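Local structure of potential RNA-dependent RNA polymerase (Human picobirnavirus, 5I62) at residues V33-F38 with R425-E430; D49-K54 with S418-L423; E279-L284 with E331-R336. The protein polymerises RNA on an RNA template from ribonucleoside triphosphates and probably serves both transcription and genome replication of a small double-stranded RNA virus. One frame throughout, in Å; residues are numbered along the deposited sequence.

Contact 1: V33-F38 with R425-E430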
loop_
_atom_site.group_PDB
_atom_site.type_symbol
_atom_site.label_atom_id
_atom_site.label_comp_id
_atom_site.label_asym_id
_atom_site.label_seq_id
_atom_site.Cartn_x
_atom_site.Cartn_y
_atom_site.Cartn_z
ATOM N N VAL A 33 8.966 -9.635 19.898
ATOM C CA VAL A 33 7.584 -9.778 19.459
ATOM C C VAL A 33 6.729 -8.912 20.370
ATOM O O VAL A 33 6.738 -9.109 21.586
ATOM C CB VAL A 33 7.130 -11.247 19.516
ATOM C CG1 VAL A 33 5.636 -11.371 19.169
ATOM C CG2 VAL A 33 7.978 -12.117 18.581
ATOM N N TYR A 34 6.003 -7.955 19.793
ATOM C CA TYR A 34 5.155 -7.043 20.555
ATOM C C TYR A 34 3.725 -7.569 20.575
ATOM O O TYR A 34 3.049 -7.613 19.543
ATOM C CB TYR A 34 5.205 -5.628 19.979
ATOM C CG TYR A 34 6.566 -4.999 20.112
ATOM C CD1 TYR A 34 7.386 -5.320 21.186
ATOM C CD2 TYR A 34 7.030 -4.084 19.180
ATOM C CE1 TYR A 34 8.636 -4.764 21.322
ATOM C CE2 TYR A 34 8.278 -3.521 19.307
ATOM C CZ TYR A 34 9.076 -3.860 20.387
ATOM O OH TYR A 34 10.326 -3.298 20.521
ATOM N N ARG A 35 3.265 -7.947 21.756
ATOM C CA ARG A 35 1.916 -8.438 21.972
ATOM C C ARG A 35 1.110 -7.330 22.645
ATOM O O ARG A 35 1.608 -6.669 23.563
ATOM C CB ARG A 35 1.991 -9.698 22.828
ATOM C CG ARG A 35 0.716 -10.360 23.187
ATOM C CD ARG A 35 0.188 -11.356 22.153
ATOM N NE ARG A 35 -0.869 -12.069 22.853
ATOM C CZ ARG A 35 -2.067 -11.553 23.123
ATOM N NH1 ARG A 35 -2.402 -10.340 22.671
ATOM N NH2 ARG A 35 -2.940 -12.265 23.824
ATOM N N THR A 36 -0.106 -7.085 22.156
ATOM C CA THR A 36 -0.985 -6.070 22.736
ATOM C C THR A 36 -1.619 -6.629 24.012
ATOM O O THR A 36 -1.485 -7.812 24.329
ATOM C CB THR A 36 -2.068 -5.658 21.730
ATOM O OG1 THR A 36 -2.984 -6.744 21.574
ATOM C CG2 THR A 36 -1.482 -5.264 20.363
ATOM N N PRO A 37 -2.346 -5.803 24.777
ATOM C CA PRO A 37 -3.087 -6.335 25.937
ATOM C C PRO A 37 -4.322 -7.152 25.577
ATOM O O PRO A 37 -4.992 -7.662 26.477
ATOM C CB PRO A 37 -3.492 -5.070 26.717
ATOM C CG PRO A 37 -2.746 -3.936 26.099
ATOM C CD PRO A 37 -2.421 -4.332 24.702
ATOM N N PHE A 38 -4.641 -7.292 24.295
ATOM C CA PHE A 38 -5.818 -8.041 23.866
ATOM C C PHE A 38 -5.742 -9.489 24.348
ATOM O O PHE A 38 -4.791 -10.204 24.028
ATOM C CB PHE A 38 -5.903 -7.974 22.340
ATOM C CG PHE A 38 -7.135 -8.598 21.752
ATOM C CD1 PHE A 38 -8.394 -8.070 22.008
ATOM C CD2 PHE A 38 -7.027 -9.674 20.882
ATOM C CE1 PHE A 38 -9.533 -8.641 21.440
ATOM C CE2 PHE A 38 -8.154 -10.245 20.311
ATOM C CZ PHE A 38 -9.412 -9.719 20.589
ATOM N N ARG A 425 -4.097 -9.174 14.058
ATOM C CA ARG A 425 -3.701 -7.774 14.174
ATOM C C ARG A 425 -4.125 -7.176 15.508
ATOM O O ARG A 425 -3.439 -6.298 16.039
ATOM C CB ARG A 425 -4.286 -6.969 13.026
ATOM C CG ARG A 425 -3.752 -7.434 11.705
ATOM C CD ARG A 425 -3.899 -6.404 10.626
ATOM N NE ARG A 425 -3.058 -6.797 9.506
ATOM C CZ ARG A 425 -2.500 -5.946 8.658
ATOM N NH1 ARG A 425 -2.704 -4.639 8.804
ATOM N NH2 ARG A 425 -1.743 -6.398 7.669
ATOM N N LEU A 426 -5.269 -7.604 16.045
ATOM C CA LEU A 426 -5.664 -7.146 17.373
ATOM C C LEU A 426 -4.675 -7.628 18.429
ATOM O O LEU A 426 -4.414 -6.930 19.420
ATOM C CB LEU A 426 -7.074 -7.633 17.688
ATOM C CG LEU A 426 -8.192 -6.987 16.874
ATOM C CD1 LEU A 426 -9.522 -7.669 17.163
ATOM C CD2 LEU A 426 -8.272 -5.496 17.155
ATOM N N ALA A 427 -4.109 -8.816 18.233
ATOM C CA ALA A 427 -3.263 -9.422 19.253
ATOM C C ALA A 427 -1.801 -9.001 19.144
ATOM O O ALA A 427 -1.078 -9.007 20.148
ATOM C CB ALA A 427 -3.378 -10.945 19.177
ATOM N N MET A 428 -1.356 -8.608 17.956
ATOM C CA MET A 428 0.051 -8.377 17.658
ATOM C C MET A 428 0.218 -7.016 17.013
ATOM O O MET A 428 -0.548 -6.657 16.120
ATOM C CB MET A 428 0.591 -9.433 16.704
ATOM C CG MET A 428 0.568 -10.823 17.256
ATOM S SD MET A 428 1.981 -10.962 18.336
ATOM C CE MET A 428 1.997 -12.736 18.624
ATOM N N GLN A 429 1.235 -6.270 17.423
ATOM C CA GLN A 429 1.449 -4.967 16.825
ATOM C C GLN A 429 2.846 -4.861 16.239
ATOM O O GLN A 429 3.760 -5.615 16.586
ATOM C CB GLN A 429 1.207 -3.842 17.830
ATOM C CG GLN A 429 2.086 -3.901 19.046
ATOM C CD GLN A 429 1.556 -3.008 20.147
ATOM O OE1 GLN A 429 0.568 -2.288 19.948
ATOM N NE2 GLN A 429 2.210 -3.035 21.313
ATOM N N GLU A 430 2.985 -3.894 15.335
ATOM C CA GLU A 430 4.225 -3.700 14.599
ATOM C C GLU A 430 5.257 -2.923 15.404
ATOM O O GLU A 430 6.461 -3.147 15.262
ATOM C CB GLU A 430 3.923 -2.951 13.310
ATOM C CG GLU A 430 5.105 -2.801 12.406
ATOM C CD GLU A 430 4.705 -2.198 11.083
ATOM O OE1 GLU A 430 3.485 -1.996 10.859
ATOM O OE2 GLU A 430 5.611 -1.921 10.279
HETATM O O HOH W 1 4.038 -8.315 16.799
#

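Contact 2: D49-K54 with S418-L423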
loop_
_atom_site.group_PDB
_atom_site.type_symbol
_atom_site.label_atom_id
_atom_site.label_comp_id
_atom_site.label_asym_id
_atom_site.label_seq_id
_atom_site.Cartn_x
_atom_site.Cartn_y
_atom_site.Cartn_z
ATOM N N ASP A 49 -8.044 -20.192 18.215
ATOM C CA ASP A 49 -8.762 -21.459 18.350
ATOM C C ASP A 49 -10.173 -21.233 18.880
ATOM O O ASP A 49 -11.134 -21.862 18.415
ATOM C CB ASP A 49 -7.990 -22.409 19.268
ATOM C CG ASP A 49 -6.738 -22.989 18.609
ATOM O OD1 ASP A 49 -6.541 -22.788 17.389
ATOM O OD2 ASP A 49 -5.940 -23.646 19.320
ATOM N N GLU A 50 -10.313 -20.328 19.851
ATOM C CA GLU A 50 -11.618 -20.071 20.451
ATOM C C GLU A 50 -12.573 -19.438 19.446
ATOM O O GLU A 50 -13.741 -19.844 19.333
ATOM C CB GLU A 50 -11.453 -19.182 21.687
ATOM C CG GLU A 50 -12.707 -19.108 22.526
ATOM C CD GLU A 50 -13.012 -20.442 23.207
ATOM O OE1 GLU A 50 -14.144 -20.613 23.712
ATOM O OE2 GLU A 50 -12.118 -21.318 23.238
ATOM N N TRP A 51 -12.097 -18.441 18.700
ATOM C CA TRP A 51 -12.954 -17.835 17.686
ATOM C C TRP A 51 -13.280 -18.834 16.579
ATOM O O TRP A 51 -14.390 -18.824 16.032
ATOM C CB TRP A 51 -12.308 -16.582 17.097
ATOM C CG TRP A 51 -13.076 -16.085 15.902
ATOM C CD1 TRP A 51 -12.638 -16.016 14.606
ATOM C CD2 TRP A 51 -14.433 -15.640 15.889
ATOM N NE1 TRP A 51 -13.644 -15.543 13.789
ATOM C CE2 TRP A 51 -14.755 -15.306 14.551
ATOM C CE3 TRP A 51 -15.409 -15.486 16.878
ATOM C CZ2 TRP A 51 -16.007 -14.824 14.183
ATOM C CZ3 TRP A 51 -16.657 -15.016 16.510
ATOM C CH2 TRP A 51 -16.945 -14.688 15.170
ATOM N N TYR A 52 -12.329 -19.716 16.249
ATOM C CA TYR A 52 -12.537 -20.675 15.166
ATOM C C TYR A 52 -13.722 -21.587 15.446
ATOM O O TYR A 52 -14.435 -21.995 14.519
ATOM C CB TYR A 52 -11.281 -21.509 14.948
ATOM C CG TYR A 52 -11.204 -22.120 13.565
ATOM C CD1 TYR A 52 -12.011 -23.193 13.206
ATOM C CD2 TYR A 52 -10.364 -21.579 12.601
ATOM C CE1 TYR A 52 -11.962 -23.735 11.927
ATOM C CE2 TYR A 52 -10.292 -22.114 11.327
ATOM C CZ TYR A 52 -11.093 -23.193 10.996
ATOM O OH TYR A 52 -11.024 -23.724 9.729
ATOM N N LYS A 53 -13.947 -21.926 16.721
ATOM C CA LYS A 53 -15.088 -22.768 17.069
ATOM C C LYS A 53 -16.402 -22.186 16.574
ATOM O O LYS A 53 -17.328 -22.938 16.260
ATOM C CB LYS A 53 -15.173 -22.972 18.579
ATOM C CG LYS A 53 -14.044 -23.756 19.188
ATOM C CD LYS A 53 -14.281 -23.878 20.690
ATOM C CE LYS A 53 -13.056 -24.378 21.407
ATOM N NZ LYS A 53 -13.269 -24.376 22.880
ATOM N N LYS A 54 -16.510 -20.859 16.516
ATOM C CA LYS A 54 -17.718 -20.203 16.037
ATOM C C LYS A 54 -17.639 -19.816 14.554
ATOM O O LYS A 54 -18.656 -19.870 13.849
ATOM C CB LYS A 54 -18.020 -18.941 16.847
ATOM C CG LYS A 54 -17.283 -18.591 18.017
ATOM C CD LYS A 54 -17.923 -17.428 18.762
ATOM C CE LYS A 54 -16.910 -17.078 19.795
ATOM N NZ LYS A 54 -17.456 -16.006 20.511
ATOM N N SER A 418 -11.161 -10.931 6.548
ATOM C CA SER A 418 -10.960 -12.119 7.368
ATOM C C SER A 418 -10.998 -11.766 8.852
ATOM O O SER A 418 -10.203 -10.942 9.313
ATOM C CB SER A 418 -9.622 -12.766 7.032
ATOM O OG SER A 418 -9.294 -13.749 7.993
ATOM N N THR A 419 -11.894 -12.408 9.607
ATOM C CA THR A 419 -11.849 -12.247 11.060
ATOM C C THR A 419 -10.565 -12.825 11.636
ATOM O O THR A 419 -10.060 -12.337 12.658
ATOM C CB THR A 419 -13.059 -12.905 11.725
ATOM O OG1 THR A 419 -13.117 -14.302 11.375
ATOM C CG2 THR A 419 -14.345 -12.208 11.300
ATOM N N MET A 420 -10.026 -13.879 11.015
ATOM C CA MET A 420 -8.779 -14.454 11.518
ATOM C C MET A 420 -7.631 -13.465 11.364
ATOM O O MET A 420 -6.834 -13.266 12.291
ATOM C CB MET A 420 -8.452 -15.778 10.820
ATOM C CG MET A 420 -9.426 -16.927 11.139
ATOM S SD MET A 420 -9.507 -17.356 12.902
ATOM C CE MET A 420 -7.803 -17.582 13.289
ATOM N N ARG A 421 -7.534 -12.831 10.199
ATOM C CA ARG A 421 -6.533 -11.785 10.019
ATOM C C ARG A 421 -6.743 -10.649 11.012
ATOM O O ARG A 421 -5.773 -10.128 11.586
ATOM C CB ARG A 421 -6.562 -11.255 8.592
ATOM C CG ARG A 421 -5.471 -10.220 8.298
ATOM C CD ARG A 421 -5.376 -10.009 6.802
ATOM N NE ARG A 421 -4.285 -9.141 6.364
ATOM C CZ ARG A 421 -3.021 -9.527 6.206
ATOM N NH1 ARG A 421 -2.644 -10.775 6.495
ATOM N NH2 ARG A 421 -2.122 -8.655 5.765
ATOM N N ALA A 422 -8.003 -10.258 11.232
ATOM C CA ALA A 422 -8.297 -9.208 12.203
ATOM C C ALA A 422 -7.790 -9.589 13.589
ATOM O O ALA A 422 -7.148 -8.781 14.270
ATOM C CB ALA A 422 -9.799 -8.919 12.235
ATOM N N LEU A 423 -8.067 -10.824 14.023
ATOM C CA LEU A 423 -7.646 -11.260 15.356
ATOM C C LEU A 423 -6.134 -11.192 15.515
ATOM O O LEU A 423 -5.631 -10.771 16.562
ATOM C CB LEU A 423 -8.131 -12.674 15.632
ATOM C CG LEU A 423 -9.594 -12.825 15.998
ATOM C CD1 LEU A 423 -9.914 -14.300 16.166
ATOM C CD2 LEU A 423 -9.851 -12.063 17.306
#

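Contact 3: E279-L284 with E331-R336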
loop_
_atom_site.group_PDB
_atom_site.type_symbol
_atom_site.label_atom_id
_atom_site.label_comp_id
_atom_site.label_asym_id
_atom_site.label_seq_id
_atom_site.Cartn_x
_atom_site.Cartn_y
_atom_site.Cartn_z
ATOM N N GLU A 279 4.325 7.648 -20.574
ATOM C CA GLU A 279 3.468 7.943 -21.718
ATOM C C GLU A 279 2.043 8.264 -21.279
ATOM O O GLU A 279 1.411 9.183 -21.813
ATOM C CB GLU A 279 3.473 6.771 -22.708
ATOM C CG GLU A 279 2.743 7.125 -23.988
ATOM C CD GLU A 279 2.819 6.048 -25.065
ATOM O OE1 GLU A 279 3.714 5.180 -25.001
ATOM O OE2 GLU A 279 1.977 6.083 -25.990
ATOM N N LEU A 280 1.506 7.495 -20.329
ATOM C CA LEU A 280 0.164 7.773 -19.824
ATOM C C LEU A 280 0.106 9.131 -19.137
ATOM O O LEU A 280 -0.858 9.892 -19.308
ATOM C CB LEU A 280 -0.267 6.675 -18.862
ATOM C CG LEU A 280 -0.346 5.280 -19.479
ATOM C CD1 LEU A 280 -0.646 4.255 -18.387
ATOM C CD2 LEU A 280 -1.414 5.255 -20.562
ATOM N N LEU A 281 1.117 9.431 -18.313
ATOM C CA LEU A 281 1.166 10.727 -17.640
ATOM C C LEU A 281 1.271 11.869 -18.647
ATOM O O LEU A 281 0.637 12.917 -18.477
ATOM C CB LEU A 281 2.346 10.768 -16.668
ATOM C CG LEU A 281 2.139 9.881 -15.450
ATOM C CD1 LEU A 281 3.398 9.901 -14.580
ATOM C CD2 LEU A 281 0.943 10.394 -14.684
ATOM N N ALA A 282 2.065 11.684 -19.704
ATOM C CA ALA A 282 2.184 12.738 -20.707
ATOM C C ALA A 282 0.850 12.981 -21.406
ATOM O O ALA A 282 0.523 14.120 -21.764
ATOM C CB ALA A 282 3.283 12.391 -21.711
ATOM N N ASP A 283 0.056 11.923 -21.599
ATOM C CA ASP A 283 -1.287 12.087 -22.150
ATOM C C ASP A 283 -2.180 12.883 -21.205
ATOM O O ASP A 283 -2.922 13.774 -21.633
ATOM C CB ASP A 283 -1.913 10.716 -22.434
ATOM C CG ASP A 283 -3.227 10.826 -23.198
ATOM O OD1 ASP A 283 -3.185 11.140 -24.400
ATOM O OD2 ASP A 283 -4.302 10.628 -22.593
ATOM N N LEU A 284 -2.128 12.560 -19.912
ATOM C CA LEU A 284 -3.003 13.192 -18.926
ATOM C C LEU A 284 -2.631 14.648 -18.665
ATOM O O LEU A 284 -3.494 15.451 -18.290
ATOM C CB LEU A 284 -2.956 12.407 -17.615
ATOM C CG LEU A 284 -3.648 11.034 -17.611
ATOM C CD1 LEU A 284 -3.220 10.198 -16.401
ATOM C CD2 LEU A 284 -5.139 11.231 -17.578
ATOM N N GLU A 331 2.191 2.620 -10.841
ATOM C CA GLU A 331 1.936 1.190 -10.904
ATOM C C GLU A 331 0.508 0.897 -11.333
ATOM O O GLU A 331 0.272 0.006 -12.151
ATOM C CB GLU A 331 2.223 0.561 -9.550
ATOM C CG GLU A 331 3.697 0.550 -9.222
ATOM C CD GLU A 331 3.998 -0.246 -7.980
ATOM O OE1 GLU A 331 3.051 -0.577 -7.229
ATOM O OE2 GLU A 331 5.194 -0.540 -7.762
ATOM N N THR A 332 -0.459 1.641 -10.786
ATOM C CA THR A 332 -1.867 1.395 -11.098
ATOM C C THR A 332 -2.173 1.702 -12.560
ATOM O O THR A 332 -2.903 0.957 -13.235
ATOM C CB THR A 332 -2.750 2.230 -10.170
ATOM O OG1 THR A 332 -2.506 1.835 -8.816
ATOM C CG2 THR A 332 -4.231 2.034 -10.491
ATOM N N LEU A 333 -1.625 2.804 -13.067
ATOM C CA LEU A 333 -1.803 3.159 -14.469
ATOM C C LEU A 333 -1.248 2.067 -15.381
ATOM O O LEU A 333 -1.900 1.652 -16.347
ATOM C CB LEU A 333 -1.113 4.491 -14.751
ATOM C CG LEU A 333 -1.710 5.777 -14.184
ATOM C CD1 LEU A 333 -0.765 6.924 -14.526
ATOM C CD2 LEU A 333 -3.095 6.023 -14.764
ATOM N N VAL A 334 -0.035 1.592 -15.084
ATOM C CA VAL A 334 0.588 0.580 -15.929
ATOM C C VAL A 334 -0.108 -0.768 -15.766
ATOM O O VAL A 334 -0.271 -1.519 -16.739
ATOM C CB VAL A 334 2.097 0.482 -15.642
ATOM C CG1 VAL A 334 2.717 -0.727 -16.398
ATOM C CG2 VAL A 334 2.797 1.774 -16.045
ATOM N N HIS A 335 -0.526 -1.098 -14.546
ATOM C CA HIS A 335 -1.281 -2.333 -14.320
ATOM C C HIS A 335 -2.547 -2.368 -15.179
ATOM O O HIS A 335 -2.910 -3.417 -15.736
ATOM C CB HIS A 335 -1.609 -2.445 -12.828
ATOM C CG HIS A 335 -2.048 -3.801 -12.380
ATOM N ND1 HIS A 335 -1.957 -4.205 -11.067
ATOM C CD2 HIS A 335 -2.613 -4.834 -13.051
ATOM C CE1 HIS A 335 -2.422 -5.436 -10.951
ATOM N NE2 HIS A 335 -2.830 -5.840 -12.141
ATOM N N ARG A 336 -3.214 -1.219 -15.331
ATOM C CA ARG A 336 -4.411 -1.180 -16.160
ATOM C C ARG A 336 -4.068 -1.474 -17.623
ATOM O O ARG A 336 -4.805 -2.197 -18.298
ATOM C CB ARG A 336 -5.125 0.161 -16.015
ATOM C CG ARG A 336 -6.446 0.250 -16.821
ATOM C CD ARG A 336 -7.446 -0.835 -16.406
ATOM N NE ARG A 336 -8.830 -0.437 -16.680
ATOM C CZ ARG A 336 -9.898 -1.038 -16.167
ATOM N NH1 ARG A 336 -9.750 -2.082 -15.360
ATOM N NH2 ARG A 336 -11.110 -0.583 -16.446
#

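Contact 1: V33-F38 with R425-E430
The carbonyl oxygen of A427, at the end of helix 419-427, is gripped by two donors from residues 33-38. T36 N reaches A427 O at 2.9 Å from above the carbonyl plane, whereas R35 NH1 meets A427 O at 3.1 Å within that plane, on a lone pair. R35 sends its CG anti to the backbone N (chi1 179°) and then bends, and its guanidinium rests one face against A427 CB. Both NH1 and NH2 of R35 also clasp F38 O end-on, each at 2.8 Å, with that oxygen close to the guanidinium plane. A further bond from NH2 to M42 O helps fix the rotation of the group. T36 OG1 gives its hydrogen to L426 O at 2.6 Å and accepts from F38 N, which closes an ST turn over the helix end. M428 is the first residue to leave helical geometry, and it stands opposite R35 as an antiparallel non-hydrogen-bonded pair in a short, weakly bonded two-stranded ribbon. This ribbon ties the N-terminal part of the chain to a later helical region that would correspond to the thumb in the viral polymerase fold. Q429 N donates almost straight to Y34 O at 3.1 Å (171° at the hydrogen), and a water bridges Y34 O and Q429 O. On the side of R35 and M428, V33 CG1 lies against M428 SD at 3.8 Å; on the other, Q429 CG packs against Y34 CB. F38 turns its ring over L426, whose CB lies above one face, displaced toward the rim.

Contact 2: D49-K54 with S418-L423
W51 points its indole from helix 44-55 across to helix 419-427, and its NE1 donates to T419 OG1 at 2.8 Å. The bond is somewhat bent, 149° at the hydrogen, and the hydroxyl sits a little out of the indole plane. Beside this bond M420 SD approaches the indole edge in the ring plane, 3.8 Å from W51 CD1, a Met-aromatic contact at the pyrrole side. L423 crosses the tryptophan at about a right angle, and its CD1 is pressed to 3.4 Å from W51 CB. Y52 adds only a distant touch of CD2 on the same sulfur, while its hydroxyl bonds to D70. The two helices run nearly antiparallel, and the axes of the two segments approach to 10.8 Å, so these side chains bridge the gap between them.

In the next shell F463 of helix 460-469 meets W51 edge-to-face. E69, from helix 63-73, bonds through OE2 to T419 OG1 and through OE1 to S418 OG and M420 N. Helix 44-55, near the N terminus, is thereby joined to helix 419-427 in a cluster with helices 63-73 and 460-469. S418 is the N-cap of helix 419-427, its OG accepting from R421 N at 3.0 Å. The carboxylate thus lies at a helix N terminus, where the helix dipole would suit its negative charge, and it probably polarises the T419 hydroxyl, making OG1 a better acceptor for the indole N-H.

Contact 3: E279-L284 with E331-R336
L280 and L333 make the tight part of this contact, where helix 271-284 meets helix 327-345. L280 CD1 reaches past the leucine opposite to the backbone of the second helix, 3.5 Å from L333 O and 3.7 Å from L333 CB. The two side chains slide past each other in opposite directions, so that L280 CD1 comes to lie beside the L333 stem. L280 points its CB at the other helix, and CG, anti to the carbonyl carbon (chi1 -61°), continues from there. L281 adds a second touch: it crosses L333 at about a right angle, its CD2 3.9 Å from L333 CD1.

The axes of the two segments come within 10.7 Å at 103°, so contact is confined to a short patch that buries 183 Å². Both helices belong to the catalytic region of the polymerase. The glycine-rich sequence just before helix 327-345 is consistent with motif B of viral RNA-dependent RNA polymerases, and from this helix H335 ND1 and T332 OG1 bond to the O and N of G358, the glycine that opens the GDD sequence of motif C. The leucine patch therefore packs against the side of the helix turned from that hairpin.

Packing is looser toward the end of helix 271-284, where L284 CD1 comes within only 4.5 Å of L333 CD2; F225 of helix 208-228 touches both leucines. V334 barely meets the first helix. Charged groups lie away from the patch: E279 pairs with K115 and D283 with R123. R336 starts toward helix 271-284 at its CB, but its guanidinium leads away to E117 and to the carbonyls of P352 and S354.

Overall arrangement
Starting from the N terminus, the chain lays down strand 34-35 and then helix 44-55, the first partners of contacts 1 and 2. It next builds elements consistent with fingers and palm, within which contact 3 closes a short loop between helices 271-284 and 327-345. The chain then returns as helix 419-427, closing contact 2 at its start and contact 1 at its end, so the three loops nest without crossing. Contacts 1 and 2 adjoin, F38 CE2 lying 3.9 Å from L423 CD2, and together bind the N-terminal region to the probable thumb. Contact 3 sits across the molecule, its centre about 40 Å from that of contact 2.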